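Local coordinates for protein putative glycyl-glycine endopeptidase lytM (Ruminococcus gnavus, PDB 3NYY) that probably acts as a metalloendopeptidase of the M23 family, perhaps cleaving glycyl-glycine bonds as LytM does, at residues Phe173-Leu178 against Leu217-Tyr222. Sequence-based numbering, arbitrary orientation.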
ATOM      1  N   PHE A 173     -18.195   3.966  10.032  1.00 10.04           N
ATOM      2  CA  PHE A 173     -16.846   4.320   9.609  1.00  9.47           C
ATOM      3  C   PHE A 173     -15.916   4.225  10.801  1.00  9.60           C
ATOM      4  O   PHE A 173     -16.145   4.864  11.825  1.00 11.13           O
ATOM      5  CB  PHE A 173     -16.862   5.734   9.009  1.00  9.51           C
ATOM      6  CG  PHE A 173     -17.472   5.778   7.637  1.00 10.39           C
ATOM      7  CD1 PHE A 173     -18.841   5.672   7.428  1.00 13.38           C
ATOM      8  CD2 PHE A 173     -16.638   5.884   6.534  1.00  9.48           C
ATOM      9  CE1 PHE A 173     -19.354   5.653   6.111  1.00 14.22           C
ATOM     10  CE2 PHE A 173     -17.124   5.896   5.260  1.00 13.70           C
ATOM     11  CZ  PHE A 173     -18.492   5.770   5.033  1.00 11.68           C
ATOM     12  N   TYR A 174     -14.853   3.429  10.653  1.00 10.40           N
ATOM     13  CA  TYR A 174     -13.960   3.063  11.720  1.00 10.18           C
ATOM     14  C   TYR A 174     -12.603   3.654  11.494  1.00 11.74           C
ATOM     15  O   TYR A 174     -12.035   3.419  10.442  1.00 10.98           O
ATOM     16  CB  TYR A 174     -13.886   1.523  11.734  1.00 12.99           C
ATOM     17  CG  TYR A 174     -12.923   0.875  12.707  1.00  9.25           C
ATOM     18  CD1 TYR A 174     -13.129   0.951  14.081  1.00 12.81           C
ATOM     19  CD2 TYR A 174     -11.825   0.157  12.260  1.00 12.33           C
ATOM     20  CE1 TYR A 174     -12.241   0.314  14.948  1.00 12.45           C
ATOM     21  CE2 TYR A 174     -10.978  -0.481  13.132  1.00 11.87           C
ATOM     22  CZ  TYR A 174     -11.193  -0.404  14.477  1.00 13.10           C
ATOM     23  OH  TYR A 174     -10.323  -1.024  15.375  1.00 14.64           O
ATOM     24  N   TYR A 175     -12.102   4.417  12.473  1.00 10.19           N
ATOM     25  CA  TYR A 175     -10.825   5.142  12.354  1.00 10.34           C
ATOM     26  C   TYR A 175      -9.952   4.674  13.501  1.00  9.73           C
ATOM     27  O   TYR A 175     -10.291   4.880  14.674  1.00 10.14           O
ATOM     28  CB  TYR A 175     -11.034   6.647  12.438  1.00 10.83           C
ATOM     29  CG  TYR A 175     -11.998   7.220  11.419  1.00  9.24           C
ATOM     30  CD1 TYR A 175     -13.382   7.135  11.622  1.00 12.03           C
ATOM     31  CD2 TYR A 175     -11.537   7.930  10.313  1.00  9.03           C
ATOM     32  CE1 TYR A 175     -14.296   7.673  10.716  1.00  7.74           C
ATOM     33  CE2 TYR A 175     -12.426   8.478   9.410  1.00 12.07           C
ATOM     34  CZ  TYR A 175     -13.812   8.342   9.593  1.00  8.27           C
ATOM     35  OH  TYR A 175     -14.675   8.872   8.616  1.00  9.97           O
ATOM     36  N   ALA A 176      -8.814   4.058  13.187  1.00  9.70           N
ATOM     37  CA  ALA A 176      -7.974   3.390  14.185  1.00  9.93           C
ATOM     38  C   ALA A 176      -6.492   3.807  14.166  1.00 10.07           C
ATOM     39  O   ALA A 176      -5.992   4.440  13.221  1.00 11.00           O
ATOM     40  CB  ALA A 176      -8.097   1.853  14.045  1.00 11.84           C
ATOM     41  N   HIS A 177      -5.847   3.508  15.301  1.00 10.68           N
ATOM     42  CA  HIS A 177      -4.422   3.769  15.603  1.00 11.98           C
ATOM     43  C   HIS A 177      -4.095   5.232  15.842  1.00 11.14           C
ATOM     44  O   HIS A 177      -2.907   5.610  15.767  1.00 11.90           O
ATOM     45  CB  HIS A 177      -3.501   3.156  14.543  1.00 12.78           C
ATOM     46  CG  HIS A 177      -3.794   1.721  14.276  1.00 13.79           C
ATOM     47  ND1 HIS A 177      -3.725   0.764  15.264  1.00 15.13           N
ATOM     48  CD2 HIS A 177      -4.247   1.087  13.169  1.00 15.61           C
ATOM     49  CE1 HIS A 177      -4.103  -0.407  14.768  1.00 17.84           C
ATOM     50  NE2 HIS A 177      -4.431  -0.237  13.503  1.00 15.16           N
ATOM     51  N   LEU A 178      -5.122   6.029  16.182  1.00 10.44           N
ATOM     52  CA  LEU A 178      -4.964   7.458  16.432  1.00  9.74           C
ATOM     53  C   LEU A 178      -3.981   7.717  17.607  1.00 11.31           C
ATOM     54  O   LEU A 178      -3.923   6.943  18.591  1.00 12.36           O
ATOM     55  CB  LEU A 178      -6.310   8.136  16.759  1.00 10.96           C
ATOM     56  CG  LEU A 178      -7.410   8.012  15.693  1.00  9.67           C
ATOM     57  CD1 LEU A 178      -8.753   8.578  16.281  1.00 11.75           C
ATOM     58  CD2 LEU A 178      -7.008   8.769  14.435  1.00 13.44           C
ATOM     59  N   LEU A 217      -3.253   5.747   9.335  1.00 10.87           N
ATOM     60  CA  LEU A 217      -4.677   5.642   9.693  1.00  9.92           C
ATOM     61  C   LEU A 217      -5.205   4.335   9.139  1.00 12.29           C
ATOM     62  O   LEU A 217      -5.116   4.090   7.931  1.00 12.15           O
ATOM     63  CB  LEU A 217      -5.515   6.742   9.039  1.00 11.21           C
ATOM     64  CG  LEU A 217      -7.021   6.601   9.230  1.00 11.33           C
ATOM     65  CD1 LEU A 217      -7.500   6.669  10.749  1.00 10.04           C
ATOM     66  CD2 LEU A 217      -7.761   7.675   8.377  1.00 11.92           C
ATOM     67  N   HIS A 218      -5.744   3.472  10.001  1.00 10.43           N
ATOM     68  CA  HIS A 218      -6.502   2.335   9.489  1.00 11.43           C
ATOM     69  C   HIS A 218      -7.962   2.769   9.381  1.00 11.79           C
ATOM     70  O   HIS A 218      -8.564   3.184  10.391  1.00 11.49           O
ATOM     71  CB  HIS A 218      -6.367   1.089  10.372  1.00 11.07           C
ATOM     72  CG  HIS A 218      -7.278  -0.008   9.955  1.00 11.53           C
ATOM     73  ND1 HIS A 218      -6.923  -0.921   8.982  1.00 15.32           N
ATOM     74  CD2 HIS A 218      -8.556  -0.296  10.312  1.00 13.54           C
ATOM     75  CE1 HIS A 218      -7.952  -1.740   8.771  1.00 15.53           C
ATOM     76  NE2 HIS A 218      -8.943  -1.406   9.585  1.00 14.10           N
ATOM     77  N   LEU A 219      -8.521   2.644   8.176  1.00 10.23           N
ATOM     78  CA  LEU A 219      -9.942   2.970   7.907  1.00 10.47           C
ATOM     79  C   LEU A 219     -10.675   1.686   7.607  1.00 12.20           C
ATOM     80  O   LEU A 219     -10.257   0.889   6.753  1.00 12.47           O
ATOM     81  CB  LEU A 219     -10.082   3.936   6.743  1.00 10.76           C
ATOM     82  CG  LEU A 219     -11.579   4.204   6.395  1.00 17.41           C
ATOM     83  CD1 LEU A 219     -12.087   5.230   7.525  1.00 16.72           C
ATOM     84  CD2 LEU A 219     -11.753   4.665   4.975  1.00 20.60           C
ATOM     85  N   GLY A 220     -11.794   1.489   8.302  1.00 10.48           N
ATOM     86  CA  GLY A 220     -12.711   0.411   8.015  1.00  9.56           C
ATOM     87  C   GLY A 220     -14.099   0.959   7.765  1.00 10.82           C
ATOM     88  O   GLY A 220     -14.456   2.020   8.236  1.00 10.52           O
ATOM     89  N   ILE A 221     -14.861   0.238   6.958  1.00 10.28           N
ATOM     90  CA  ILE A 221     -16.304   0.546   6.753  1.00  9.31           C
ATOM     91  C   ILE A 221     -17.038  -0.747   7.006  1.00  9.29           C
ATOM     92  O   ILE A 221     -16.725  -1.781   6.375  1.00 11.80           O
ATOM     93  CB  ILE A 221     -16.584   1.050   5.335  1.00  9.44           C
ATOM     94  CG1 ILE A 221     -15.780   2.304   5.057  1.00  8.36           C
ATOM     95  CG2 ILE A 221     -18.119   1.363   5.159  1.00  8.41           C
ATOM     96  CD1 ILE A 221     -15.831   2.869   3.623  1.00  9.85           C
ATOM     97  N   TYR A 222     -18.067  -0.651   7.839  1.00 10.48           N
ATOM     98  CA  TYR A 222     -18.837  -1.826   8.231  1.00 11.80           C
ATOM     99  C   TYR A 222     -20.327  -1.616   8.002  1.00 12.41           C
ATOM    100  O   TYR A 222     -20.896  -0.559   8.354  1.00 11.99           O
ATOM    101  CB  TYR A 222     -18.639  -2.172   9.725  1.00 11.24           C
ATOM    102  CG  TYR A 222     -17.239  -2.595  10.082  1.00 10.38           C
ATOM    103  CD1 TYR A 222     -16.224  -1.652  10.197  1.00  9.81           C
ATOM    104  CD2 TYR A 222     -16.916  -3.934  10.268  1.00 10.80           C
ATOM    105  CE1 TYR A 222     -14.935  -2.030  10.535  1.00 10.21           C
ATOM    106  CE2 TYR A 222     -15.614  -4.322  10.602  1.00 11.71           C
ATOM    107  CZ  TYR A 222     -14.641  -3.361  10.737  1.00 12.74           C
ATOM    108  OH  TYR A 222     -13.330  -3.771  11.050  1.00 13.04           O
TER
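The Tyr174 ring meets two aromatic residues of strand 217-222, His218 and Tyr222, which lie in directions roughly at right angles as seen from its centre, on the face of the sheet that also carries Ala176. With CG anti to the backbone N (chi1 176°), the Tyr174 side chain crosses that of His218 at a slant, and the rings meet rim to rim: Tyr174 CE2 lies 3.7 Å from His218 CD2. Neither ring lies over the face of the other, and their planes are inclined at 74°. Tyr222 instead directs an edge at the Tyr174 face in an offset edge-to-face pair, planes at 90°, its CE1 being 3.9 Å from Tyr174 CB. Gly220, directly opposite Tyr174, leaves room for this approach, because a beta carbon there would clash with Tyr222 CE1. An alanine in place of Tyr174 would probably leave the His218 rim and the Tyr222 edge without their shared aromatic partner and open a gap beside Gly220.

On the other face, Leu219 sets its CD1 over the Tyr175 ring, 4.0 Å from the ring centroid, a CH-pi contact; Tyr175 OH is hydrogen-bonded to Met145 N. Further along, Phe173 lies beside Ile221, with Phe173 CE2 3.7 Å from Ile221 CD1.

The antiparallel backbones fix this register. Tyr174 and Gly220 form a reciprocal pair, with Tyr174 N to Gly220 O at 2.8 Å, and Ala176 N donates to His218 O, while the return bond from His218 N to Ala176 O is weak at 3.4 Å. Where the chain then turns, His177 CD2 lies 3.5 Å from His218 CB, and His177 ND1 is hydrogen-bonded to Ser202 O. His218, hydrogen-bonded through ND1 to Asp129 OD1, falls in the His-x-His motif of M23 peptidases, where relatives bind zinc, so these strands probably line the metal site.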